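Local coordinates for protein 3'-5'-exonuclease (Saccharomyces cerevisiae, PDB 3E2V) that probably cuts double-stranded DNA as a magnesium-dependent TatD-type nuclease, with endonuclease activity and 3'-to-5' exonuclease activity, at residues 247-252 / 269-274; 209-214 / 263-268; 157-162 / 192-197; 180-185 / 214-219. All coordinates share one frame; numbering follows the deposited sequence.

Contact 1. Residues 247-252 / 269-274; sequences DRKLVV and SPNIFI
K249 and F273 meet at the start of two neighbouring parallel strands: the lysine chain passes the ring at a slant, its CD 3.7 Å from CE2 of F273. A bend at chi2 (-57°) turns CD that way, and a second bend at chi4 lets NZ donate to the backbone O of D247 at 2.8 Å, in the carbonyl plane. The same CD skirts N271, whose CB presses on R248 O at 3.3 Å. A water that donates to R248 O and weakly accepts from N271 ND2 links R248 and N271 as well. R248 turns its guanidinium elsewhere, to Y197 O and S188. S269 shapes the approach of the second strand with an ST turn, its OG accepting from N271 N.

Three backbone bonds then zip the strands together: L250 N to N271 O, F273 N to L250 O, and V252 N to F273 O, the last at 2.8 Å. On one face of the sheet V251 and F273 look toward the C-terminal helix 377-392. On the other, I272 sends CD1 between its neighbours, 3.7 Å from L250 CB and 3.8 Å from V252 CG2. CG1 of I272 lies anti to its carbonyl carbon, and chi2 of -77° swings CD1 toward strand 250-252. V252 and I274 carry this apolar layer on to L265 and L262 of helix 259-268. Strand 250-252, that helix and strand 272-276 form a beta-alpha-beta crossover of the TIM barrel, with the magnesium ligand H253 directly after the first strand.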
# COMPACT_ATOMS: atom_id res chain seq x y z
N ASP A 247 2.97 -16.88 11.49
CA ASP A 247 2.49 -15.58 11.98
C ASP A 247 2.68 -14.42 10.99
O ASP A 247 2.34 -13.28 11.32
CB ASP A 247 3.11 -15.25 13.33
CG ASP A 247 2.80 -16.29 14.40
OD1 ASP A 247 1.65 -16.80 14.45
OD2 ASP A 247 3.71 -16.59 15.22
N ARG A 248 3.21 -14.69 9.81
CA ARG A 248 3.39 -13.61 8.82
C ARG A 248 2.03 -13.08 8.35
O ARG A 248 1.13 -13.86 7.99
CB ARG A 248 4.23 -14.08 7.63
CG ARG A 248 4.04 -13.27 6.35
CD ARG A 248 5.10 -13.63 5.33
NE ARG A 248 6.21 -12.68 5.36
CZ ARG A 248 7.26 -12.75 4.56
NH1 ARG A 248 7.40 -13.76 3.71
NH2 ARG A 248 8.19 -11.80 4.59
N LYS A 249 1.90 -11.76 8.36
CA LYS A 249 0.66 -11.12 7.94
C LYS A 249 0.72 -10.75 6.47
O LYS A 249 1.78 -10.35 5.95
CB LYS A 249 0.35 -9.89 8.81
CG LYS A 249 0.38 -10.16 10.34
CD LYS A 249 -0.58 -11.27 10.77
CE LYS A 249 -0.64 -11.37 12.31
NZ LYS A 249 0.65 -11.76 12.95
N LEU A 250 -0.41 -10.90 5.80
CA LEU A 250 -0.51 -10.79 4.35
C LEU A 250 -1.59 -9.75 4.08
O LEU A 250 -2.77 -10.04 4.18
CB LEU A 250 -0.92 -12.15 3.76
CG LEU A 250 -0.01 -13.33 4.13
CD1 LEU A 250 -0.59 -14.63 3.60
CD2 LEU A 250 1.40 -13.13 3.57
N VAL A 251 -1.17 -8.53 3.76
CA VAL A 251 -2.10 -7.41 3.65
C VAL A 251 -2.40 -7.14 2.19
O VAL A 251 -1.48 -6.82 1.41
CB VAL A 251 -1.51 -6.15 4.33
CG1 VAL A 251 -2.42 -4.94 4.11
CG2 VAL A 251 -1.26 -6.40 5.83
N VAL A 252 -3.67 -7.30 1.81
CA VAL A 252 -4.09 -7.02 0.46
C VAL A 252 -4.58 -5.57 0.38
O VAL A 252 -5.72 -5.27 0.77
CB VAL A 252 -5.18 -8.03 -0.03
CG1 VAL A 252 -5.55 -7.77 -1.51
CG2 VAL A 252 -4.73 -9.49 0.19
N SER A 269 -5.80 -17.76 3.87
CA SER A 269 -5.08 -17.79 5.15
C SER A 269 -5.81 -16.93 6.17
O SER A 269 -6.33 -15.88 5.82
CB SER A 269 -3.68 -17.20 4.96
OG SER A 269 -3.07 -16.92 6.21
N PRO A 270 -5.82 -17.36 7.44
CA PRO A 270 -6.38 -16.52 8.50
C PRO A 270 -5.58 -15.23 8.67
O PRO A 270 -6.05 -14.30 9.32
CB PRO A 270 -6.25 -17.41 9.76
CG PRO A 270 -5.20 -18.38 9.42
CD PRO A 270 -5.37 -18.66 7.97
N ASN A 271 -4.39 -15.19 8.08
CA ASN A 271 -3.50 -14.03 8.20
C ASN A 271 -3.60 -13.04 7.04
O ASN A 271 -2.80 -12.12 6.95
CB ASN A 271 -2.06 -14.51 8.39
CG ASN A 271 -1.79 -15.04 9.80
OD1 ASN A 271 -2.46 -14.65 10.75
ND2 ASN A 271 -0.82 -15.94 9.92
N ILE A 272 -4.59 -13.25 6.17
CA ILE A 272 -4.95 -12.28 5.12
C ILE A 272 -5.76 -11.15 5.76
O ILE A 272 -6.72 -11.39 6.51
CB ILE A 272 -5.77 -12.96 4.00
CG1 ILE A 272 -4.83 -13.69 3.04
CG2 ILE A 272 -6.67 -11.94 3.24
CD1 ILE A 272 -4.09 -12.78 2.05
N PHE A 273 -5.33 -9.92 5.47
CA PHE A 273 -6.06 -8.72 5.86
C PHE A 273 -6.44 -7.97 4.60
O PHE A 273 -5.75 -8.08 3.58
CB PHE A 273 -5.20 -7.82 6.76
CG PHE A 273 -4.95 -8.41 8.10
CD1 PHE A 273 -5.70 -7.99 9.19
CD2 PHE A 273 -4.00 -9.40 8.25
CE1 PHE A 273 -5.50 -8.56 10.44
CE2 PHE A 273 -3.78 -9.99 9.49
CZ PHE A 273 -4.54 -9.58 10.58
N ILE A 274 -7.49 -7.15 4.69
CA ILE A 274 -8.03 -6.45 3.52
C ILE A 274 -7.98 -4.95 3.77
O ILE A 274 -8.58 -4.45 4.73
CB ILE A 274 -9.50 -6.86 3.25
CG1 ILE A 274 -9.67 -8.39 3.16
CG2 ILE A 274 -10.01 -6.15 2.02
CD1 ILE A 274 -8.94 -9.10 1.99
O HOH W 1 1.32 -16.58 7.47

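Contact 2. Residues 209-214 / 263-268; sequences DFVQIL and QKLLNL
L268, on helix 259-268, reaches across to V211 and L214 of helix 207-219, two adjacent helices in the outer layer of the TIM barrel. The helices run almost parallel, 8° apart, with their axes 10.5 Å from each other, and only apolar contacts join the two segments. The L268 side chain spans the gap. CB points toward helix 207-219 but has no close partner there, and CG, anti to the backbone N (chi1 170°), has none either. The methyls do the touching. CD1 settles by V211, 4.1 Å from its backbone O and 4.2 Å from its CG1, the two side chains sliding past each other in opposite directions. CD2 of L268 lies 3.8 Å from CB and 3.9 Å from CD1 of L214, and the two side chains cross at about a right angle.

V211 sends its other methyl, CG2, to CD2 of L265, one turn before L268, at 4.0 Å. Beside it K264 offers only the base of its chain, since its NZ leads away to a salt bridge with D208. Further in, F210 lies against L201 and M203 of strand 199-204, joining the helix pair to the barrel wall. Its ring is bordered from two directions: L214 CD1 sits 3.4 Å above one face, displaced toward the rim, while L265 CD2 comes in at the edge, near the ring plane, 3.7 Å from CE2.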
# COMPACT_ATOMS: atom_id res chain seq x y z
N ASP A 209 -4.93 -16.03 -10.16
CA ASP A 209 -3.48 -16.20 -10.28
C ASP A 209 -2.74 -15.76 -9.02
O ASP A 209 -1.74 -16.35 -8.64
CB ASP A 209 -2.94 -15.44 -11.48
CG ASP A 209 -3.28 -16.10 -12.82
OD1 ASP A 209 -3.91 -17.19 -12.82
OD2 ASP A 209 -2.91 -15.54 -13.87
N PHE A 210 -3.25 -14.71 -8.37
CA PHE A 210 -2.65 -14.17 -7.13
C PHE A 210 -2.76 -15.23 -6.04
O PHE A 210 -1.77 -15.54 -5.37
CB PHE A 210 -3.45 -12.90 -6.78
CG PHE A 210 -3.02 -12.17 -5.53
CD1 PHE A 210 -1.93 -11.31 -5.54
CD2 PHE A 210 -3.82 -12.22 -4.39
CE1 PHE A 210 -1.59 -10.56 -4.40
CE2 PHE A 210 -3.49 -11.48 -3.24
CZ PHE A 210 -2.36 -10.66 -3.25
N VAL A 211 -3.95 -15.81 -5.90
CA VAL A 211 -4.16 -16.86 -4.90
C VAL A 211 -3.33 -18.10 -5.21
O VAL A 211 -2.77 -18.71 -4.31
CB VAL A 211 -5.67 -17.18 -4.75
CG1 VAL A 211 -5.90 -18.50 -3.97
CG2 VAL A 211 -6.38 -16.02 -4.05
N GLN A 212 -3.25 -18.47 -6.50
CA GLN A 212 -2.48 -19.64 -6.89
C GLN A 212 -1.01 -19.50 -6.46
O GLN A 212 -0.42 -20.44 -5.93
CB GLN A 212 -2.58 -19.84 -8.40
CG GLN A 212 -1.89 -21.11 -8.88
CD GLN A 212 -1.98 -21.30 -10.38
OE1 GLN A 212 -2.26 -22.40 -10.86
NE2 GLN A 212 -1.73 -20.23 -11.14
N ILE A 213 -0.41 -18.33 -6.68
CA ILE A 213 0.98 -18.13 -6.29
C ILE A 213 1.12 -18.13 -4.77
O ILE A 213 1.98 -18.82 -4.20
CB ILE A 213 1.53 -16.84 -6.90
CG1 ILE A 213 1.74 -17.04 -8.40
CG2 ILE A 213 2.86 -16.45 -6.27
CD1 ILE A 213 1.88 -15.77 -9.22
N LEU A 214 0.28 -17.35 -4.09
CA LEU A 214 0.39 -17.28 -2.64
C LEU A 214 0.13 -18.61 -1.94
O LEU A 214 0.76 -18.89 -0.90
CB LEU A 214 -0.54 -16.19 -2.08
CG LEU A 214 -0.09 -14.77 -2.42
CD1 LEU A 214 -1.20 -13.78 -2.09
CD2 LEU A 214 1.17 -14.41 -1.65
N GLN A 263 -13.96 -13.80 -0.71
CA GLN A 263 -13.99 -15.09 -0.05
C GLN A 263 -12.74 -15.92 -0.41
O GLN A 263 -12.17 -16.60 0.46
CB GLN A 263 -15.29 -15.83 -0.35
CG GLN A 263 -16.52 -15.14 0.25
CD GLN A 263 -16.39 -14.93 1.76
OE1 GLN A 263 -16.03 -15.85 2.49
NE2 GLN A 263 -16.67 -13.72 2.22
N LYS A 264 -12.28 -15.85 -1.65
CA LYS A 264 -11.05 -16.55 -2.02
C LYS A 264 -9.87 -16.03 -1.20
O LYS A 264 -9.03 -16.82 -0.75
CB LYS A 264 -10.76 -16.40 -3.52
CG LYS A 264 -11.74 -17.17 -4.42
CD LYS A 264 -11.58 -16.78 -5.88
CE LYS A 264 -12.49 -17.64 -6.75
NZ LYS A 264 -12.48 -17.23 -8.18
N LEU A 265 -9.80 -14.71 -1.01
CA LEU A 265 -8.70 -14.14 -0.25
C LEU A 265 -8.78 -14.52 1.23
O LEU A 265 -7.78 -14.93 1.84
CB LEU A 265 -8.66 -12.61 -0.42
CG LEU A 265 -8.35 -12.10 -1.83
CD1 LEU A 265 -8.52 -10.60 -1.86
CD2 LEU A 265 -6.93 -12.46 -2.23
N LEU A 266 -9.98 -14.42 1.82
CA LEU A 266 -10.13 -14.72 3.25
C LEU A 266 -9.83 -16.17 3.56
O LEU A 266 -9.31 -16.48 4.64
CB LEU A 266 -11.53 -14.35 3.76
CG LEU A 266 -11.87 -12.86 3.72
CD1 LEU A 266 -13.35 -12.66 4.03
CD2 LEU A 266 -11.02 -12.03 4.69
N ASN A 267 -10.15 -17.05 2.62
CA ASN A 267 -9.96 -18.49 2.80
C ASN A 267 -8.52 -18.94 2.54
O ASN A 267 -8.12 -20.04 2.95
CB ASN A 267 -10.98 -19.25 1.94
CG ASN A 267 -12.39 -19.17 2.50
OD1 ASN A 267 -12.60 -19.17 3.72
ND2 ASN A 267 -13.37 -19.08 1.61
N LEU A 268 -7.75 -18.11 1.85
CA LEU A 268 -6.35 -18.42 1.58
C LEU A 268 -5.55 -18.62 2.88
O LEU A 268 -4.74 -19.55 2.97
CB LEU A 268 -5.73 -17.31 0.71
CG LEU A 268 -4.23 -17.26 0.45
CD1 LEU A 268 -3.79 -18.48 -0.36
CD2 LEU A 268 -3.91 -15.98 -0.31

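Contact 3. Residues 157-162 / 192-197; sequences RSIGEI and DKLSSY
The ring of Y197 leans obliquely against the backbone of R157 and S158, and this is where the contact is tight. CD2 lies 3.6 Å from both R157 C and S158 N, and CE2 is 3.7 Å from R157 CA, so the CD2-CE2 bond of the ring lies against the R157-S158 peptide. A chi1 of -92°, well off the staggered position, brings CG there. The phenol OH bonds to F156 O, which fixes the ring at its far end as well. I159 fills the other part of this tight region: its CD1 is 3.9 Å from Y197 CB and equally far from L194 O, with L194 CB a little beyond. The isoleucine crosses the tyrosine at about a right angle.

The outer side of 192-197 is looser. S196 is exposed and makes no contact with the strand segment; it bonds back within its own segment, its OG donating to K193 O at 2.7 Å. R157, by contrast, turns its guanidinium away from Y197, where NE bonds to T154 O and NH1 to F392 O.

An alanine in place of Y197 would probably leave F156 O without its hydroxyl partner and open a gap over the R157-S158 peptide. The contact lies where strand 156-165 of the TIM barrel is joined by the next strand, 199-204; E161, a magnesium ligand in another structure of this protein though not metal-bound in this one, follows further along. No hydrogen bond crosses between the two segments: the contact here is van der Waals and apolar, while the polar ends of Y197, S158 and R157 are held by other parts of the chain.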
# COMPACT_ATOMS: atom_id res chain seq x y z
N ARG A 157 9.26 -1.35 7.39
CA ARG A 157 8.37 -2.24 8.18
C ARG A 157 7.58 -3.27 7.37
O ARG A 157 6.93 -4.11 7.96
CB ARG A 157 7.37 -1.43 9.03
CG ARG A 157 7.98 -0.57 10.15
CD ARG A 157 8.68 -1.39 11.21
NE ARG A 157 9.29 -0.54 12.24
CZ ARG A 157 8.69 -0.15 13.37
NH1 ARG A 157 7.44 -0.51 13.63
NH2 ARG A 157 9.34 0.63 14.23
N SER A 158 7.64 -3.22 6.04
CA SER A 158 6.84 -4.16 5.25
C SER A 158 7.46 -4.34 3.87
O SER A 158 7.99 -3.38 3.30
CB SER A 158 5.41 -3.62 5.11
OG SER A 158 4.56 -4.55 4.40
N ILE A 159 7.40 -5.56 3.35
CA ILE A 159 7.88 -5.87 2.00
C ILE A 159 6.71 -5.72 1.04
O ILE A 159 5.68 -6.38 1.20
CB ILE A 159 8.51 -7.28 1.97
CG1 ILE A 159 9.84 -7.26 2.75
CG2 ILE A 159 8.72 -7.76 0.53
CD1 ILE A 159 10.36 -8.65 3.15
N GLY A 160 6.88 -4.85 0.04
CA GLY A 160 5.83 -4.55 -0.92
C GLY A 160 6.09 -3.16 -1.47
O GLY A 160 7.09 -2.56 -1.10
N GLU A 161 5.25 -2.62 -2.36
CA GLU A 161 4.06 -3.26 -2.92
C GLU A 161 4.46 -4.31 -3.95
O GLU A 161 5.12 -3.96 -4.92
CB GLU A 161 3.23 -2.21 -3.66
CG GLU A 161 2.48 -1.28 -2.76
CD GLU A 161 1.46 -0.44 -3.51
OE1 GLU A 161 0.64 -1.01 -4.26
OE2 GLU A 161 1.50 0.79 -3.34
N ILE A 162 4.04 -5.57 -3.75
CA ILE A 162 4.28 -6.61 -4.75
C ILE A 162 2.98 -7.34 -5.05
O ILE A 162 2.08 -7.40 -4.21
CB ILE A 162 5.37 -7.61 -4.29
CG1 ILE A 162 4.99 -8.32 -2.99
CG2 ILE A 162 6.72 -6.89 -4.12
CD1 ILE A 162 5.97 -9.43 -2.56
N ASP A 192 15.67 -15.17 8.43
CA ASP A 192 14.69 -15.08 9.51
C ASP A 192 14.09 -13.69 9.70
O ASP A 192 12.89 -13.55 9.96
CB ASP A 192 15.27 -15.59 10.84
CG ASP A 192 15.50 -17.10 10.84
OD1 ASP A 192 15.03 -17.82 9.93
OD2 ASP A 192 16.16 -17.57 11.79
N LYS A 193 14.91 -12.65 9.56
CA LYS A 193 14.44 -11.30 9.81
C LYS A 193 13.40 -10.88 8.77
O LYS A 193 12.31 -10.44 9.12
CB LYS A 193 15.60 -10.31 9.83
CG LYS A 193 15.23 -8.94 10.43
CD LYS A 193 16.39 -7.93 10.33
CE LYS A 193 17.56 -8.25 11.26
NZ LYS A 193 18.76 -7.38 10.99
N LEU A 194 13.73 -11.06 7.49
CA LEU A 194 12.77 -10.72 6.44
C LEU A 194 11.54 -11.61 6.49
O LEU A 194 10.45 -11.15 6.19
CB LEU A 194 13.42 -10.79 5.06
CG LEU A 194 14.58 -9.81 4.80
CD1 LEU A 194 14.99 -9.84 3.34
CD2 LEU A 194 14.24 -8.37 5.25
N SER A 195 11.70 -12.87 6.88
CA SER A 195 10.57 -13.80 6.94
C SER A 195 9.46 -13.34 7.88
O SER A 195 8.30 -13.73 7.71
CB SER A 195 11.04 -15.21 7.33
OG SER A 195 11.82 -15.80 6.31
N SER A 196 9.80 -12.50 8.84
CA SER A 196 8.83 -12.03 9.83
C SER A 196 8.11 -10.77 9.36
O SER A 196 7.09 -10.39 9.93
CB SER A 196 9.54 -11.73 11.17
OG SER A 196 10.44 -10.63 11.06
N TYR A 197 8.65 -10.12 8.33
CA TYR A 197 8.04 -8.89 7.83
C TYR A 197 6.67 -9.15 7.21
O TYR A 197 6.49 -10.13 6.48
CB TYR A 197 8.91 -8.24 6.76
CG TYR A 197 9.89 -7.22 7.29
CD1 TYR A 197 10.83 -7.56 8.26
CD2 TYR A 197 9.88 -5.92 6.81
CE1 TYR A 197 11.73 -6.60 8.76
CE2 TYR A 197 10.77 -4.95 7.30
CZ TYR A 197 11.69 -5.30 8.26
OH TYR A 197 12.57 -4.34 8.75

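Contact 4. Residues 180-185 / 214-219; sequences FFEEQL and LERFVV
A mainly apolar helix-to-helix contact, with L185 and F217 at its middle and a salt bridge to one side, joins helix 174-187 to helix 207-219. L185 CB stands over one face of the F217 ring, displaced toward the rim: a CH-pi contact, 24° off the ring normal and 3.8 Å from CB to the ring centroid. L185 CD1 adds a touch to F217 CE2 at 3.7 Å, while E182 CG meets the same ring at its edge, in plane. These are neighbouring helices of the TIM barrel's outer layer, inclined by 20° with axes 11.2 Å apart. On the barrel side L214 rests CD2 against both L185 CD1, at 3.9 Å, and F181 CZ, at 4.0 Å. F181 in turn packs on I162 and L164 of strand 156-165. F217 also meets the rings of F221 and F244, so an alanine here would probably leave L185 CB facing a gap and the two aromatic neighbours free to shift. Beside the apolar part, E182, extended beyond CG, pairs with R216: OE1 approaches NH2 at the guanidinium edge as a salt bridge, its modelled length doubtfully short, with carboxylate and guanidinium planes 46° apart.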
# COMPACT_ATOMS: atom_id res chain seq x y z
N PHE A 180 8.23 -12.22 -11.35
CA PHE A 180 8.89 -11.34 -10.39
C PHE A 180 8.10 -11.09 -9.11
O PHE A 180 8.68 -10.74 -8.10
CB PHE A 180 9.43 -10.09 -11.09
CG PHE A 180 10.60 -10.41 -11.96
CD1 PHE A 180 11.82 -10.72 -11.37
CD2 PHE A 180 10.45 -10.53 -13.34
CE1 PHE A 180 12.92 -11.09 -12.17
CE2 PHE A 180 11.54 -10.92 -14.14
CZ PHE A 180 12.76 -11.21 -13.56
N PHE A 181 6.78 -11.32 -9.14
CA PHE A 181 6.04 -11.42 -7.87
C PHE A 181 6.59 -12.61 -7.08
O PHE A 181 6.94 -12.49 -5.89
CB PHE A 181 4.54 -11.58 -8.17
CG PHE A 181 3.65 -11.77 -6.96
CD1 PHE A 181 3.92 -11.16 -5.73
CD2 PHE A 181 2.48 -12.50 -7.10
CE1 PHE A 181 3.05 -11.34 -4.64
CE2 PHE A 181 1.60 -12.68 -6.05
CZ PHE A 181 1.87 -12.10 -4.82
N GLU A 182 6.69 -13.76 -7.75
CA GLU A 182 7.15 -14.96 -7.07
C GLU A 182 8.59 -14.87 -6.59
O GLU A 182 8.89 -15.27 -5.46
CB GLU A 182 6.95 -16.20 -7.94
CG GLU A 182 7.43 -17.48 -7.26
CD GLU A 182 6.94 -18.73 -7.94
OE1 GLU A 182 5.93 -18.68 -8.67
OE2 GLU A 182 7.60 -19.78 -7.75
N GLU A 183 9.49 -14.31 -7.40
CA GLU A 183 10.89 -14.18 -6.95
C GLU A 183 11.01 -13.24 -5.74
O GLU A 183 11.81 -13.49 -4.83
CB GLU A 183 11.82 -13.72 -8.09
CG GLU A 183 11.96 -14.76 -9.21
CD GLU A 183 12.45 -16.13 -8.71
OE1 GLU A 183 13.50 -16.19 -8.01
OE2 GLU A 183 11.78 -17.15 -9.01
N GLN A 184 10.21 -12.18 -5.72
CA GLN A 184 10.19 -11.31 -4.54
C GLN A 184 9.60 -11.99 -3.32
O GLN A 184 10.07 -11.77 -2.20
CB GLN A 184 9.47 -9.99 -4.86
CG GLN A 184 10.30 -9.10 -5.80
CD GLN A 184 9.59 -7.79 -6.09
OE1 GLN A 184 9.81 -6.80 -5.39
NE2 GLN A 184 8.70 -7.79 -7.09
N LEU A 185 8.59 -12.84 -3.51
CA LEU A 185 8.11 -13.63 -2.40
C LEU A 185 9.23 -14.52 -1.86
O LEU A 185 9.37 -14.68 -0.65
CB LEU A 185 6.88 -14.45 -2.78
CG LEU A 185 5.61 -13.63 -3.01
CD1 LEU A 185 4.55 -14.54 -3.59
CD2 LEU A 185 5.12 -12.94 -1.72
N LEU A 214 0.28 -17.35 -4.09
CA LEU A 214 0.39 -17.28 -2.64
C LEU A 214 0.13 -18.61 -1.94
O LEU A 214 0.76 -18.89 -0.90
CB LEU A 214 -0.54 -16.19 -2.08
CG LEU A 214 -0.09 -14.77 -2.42
CD1 LEU A 214 -1.20 -13.78 -2.09
CD2 LEU A 214 1.17 -14.41 -1.65
N GLU A 215 -0.79 -19.40 -2.48
CA GLU A 215 -1.11 -20.69 -1.85
C GLU A 215 0.11 -21.59 -1.76
O GLU A 215 0.26 -22.33 -0.76
CB GLU A 215 -2.24 -21.40 -2.59
CG GLU A 215 -2.77 -22.63 -1.88
CD GLU A 215 -2.05 -23.91 -2.31
OE1 GLU A 215 -1.18 -23.86 -3.21
OE2 GLU A 215 -2.38 -24.98 -1.74
N ARG A 216 0.98 -21.53 -2.77
CA ARG A 216 2.20 -22.35 -2.73
C ARG A 216 3.11 -21.96 -1.56
O ARG A 216 3.76 -22.82 -0.96
CB ARG A 216 2.97 -22.30 -4.05
CG ARG A 216 2.23 -23.03 -5.15
CD ARG A 216 3.15 -23.38 -6.31
NE ARG A 216 3.91 -22.23 -6.79
CZ ARG A 216 3.49 -21.37 -7.71
NH1 ARG A 216 2.30 -21.52 -8.31
NH2 ARG A 216 4.25 -20.35 -8.05
N PHE A 217 3.17 -20.66 -1.24
CA PHE A 217 3.94 -20.20 -0.09
C PHE A 217 3.21 -20.45 1.24
O PHE A 217 3.86 -20.63 2.27
CB PHE A 217 4.23 -18.71 -0.25
CG PHE A 217 5.27 -18.40 -1.30
CD1 PHE A 217 6.62 -18.23 -0.95
CD2 PHE A 217 4.91 -18.29 -2.65
CE1 PHE A 217 7.58 -17.95 -1.93
CE2 PHE A 217 5.87 -17.99 -3.62
CZ PHE A 217 7.21 -17.83 -3.27
N VAL A 218 1.88 -20.41 1.23
CA VAL A 218 1.11 -20.69 2.45
C VAL A 218 1.30 -22.15 2.89
O VAL A 218 1.54 -22.42 4.08
CB VAL A 218 -0.40 -20.35 2.25
CG1 VAL A 218 -1.25 -20.96 3.39
CG2 VAL A 218 -0.60 -18.83 2.18
N VAL A 219 1.24 -23.07 1.92
CA VAL A 219 1.41 -24.52 2.19
C VAL A 219 2.88 -24.91 2.25
O VAL A 219 3.25 -25.76 3.06
CB VAL A 219 0.67 -25.37 1.16
CG1 VAL A 219 0.94 -26.88 1.41
CG2 VAL A 219 -0.82 -25.05 1.23

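All four contacts lie on one part of the TIM barrel, their centres 11 to 19 Å apart. Along the chain, contact 3 opens first, on strand 156-165, and contact 4 opens on helix 174-187 before contact 3 closes; contact 2 opens on helix 207-219 before contact 4 closes, and crosses contact 1. Contacts 2 and 4 share L214 and helix 207-219, which therefore has a helix packed on each of two flanks. Contacts 1 and 3 reach the same parallel sheet and meet where R248 binds Y197 O. Contacts 1 and 2 touch through V252, I272 and L265. Strand wall and helix layer are thus joined close to magnesium-site residues E161 and H253 (no metal is bound to E161 in this model).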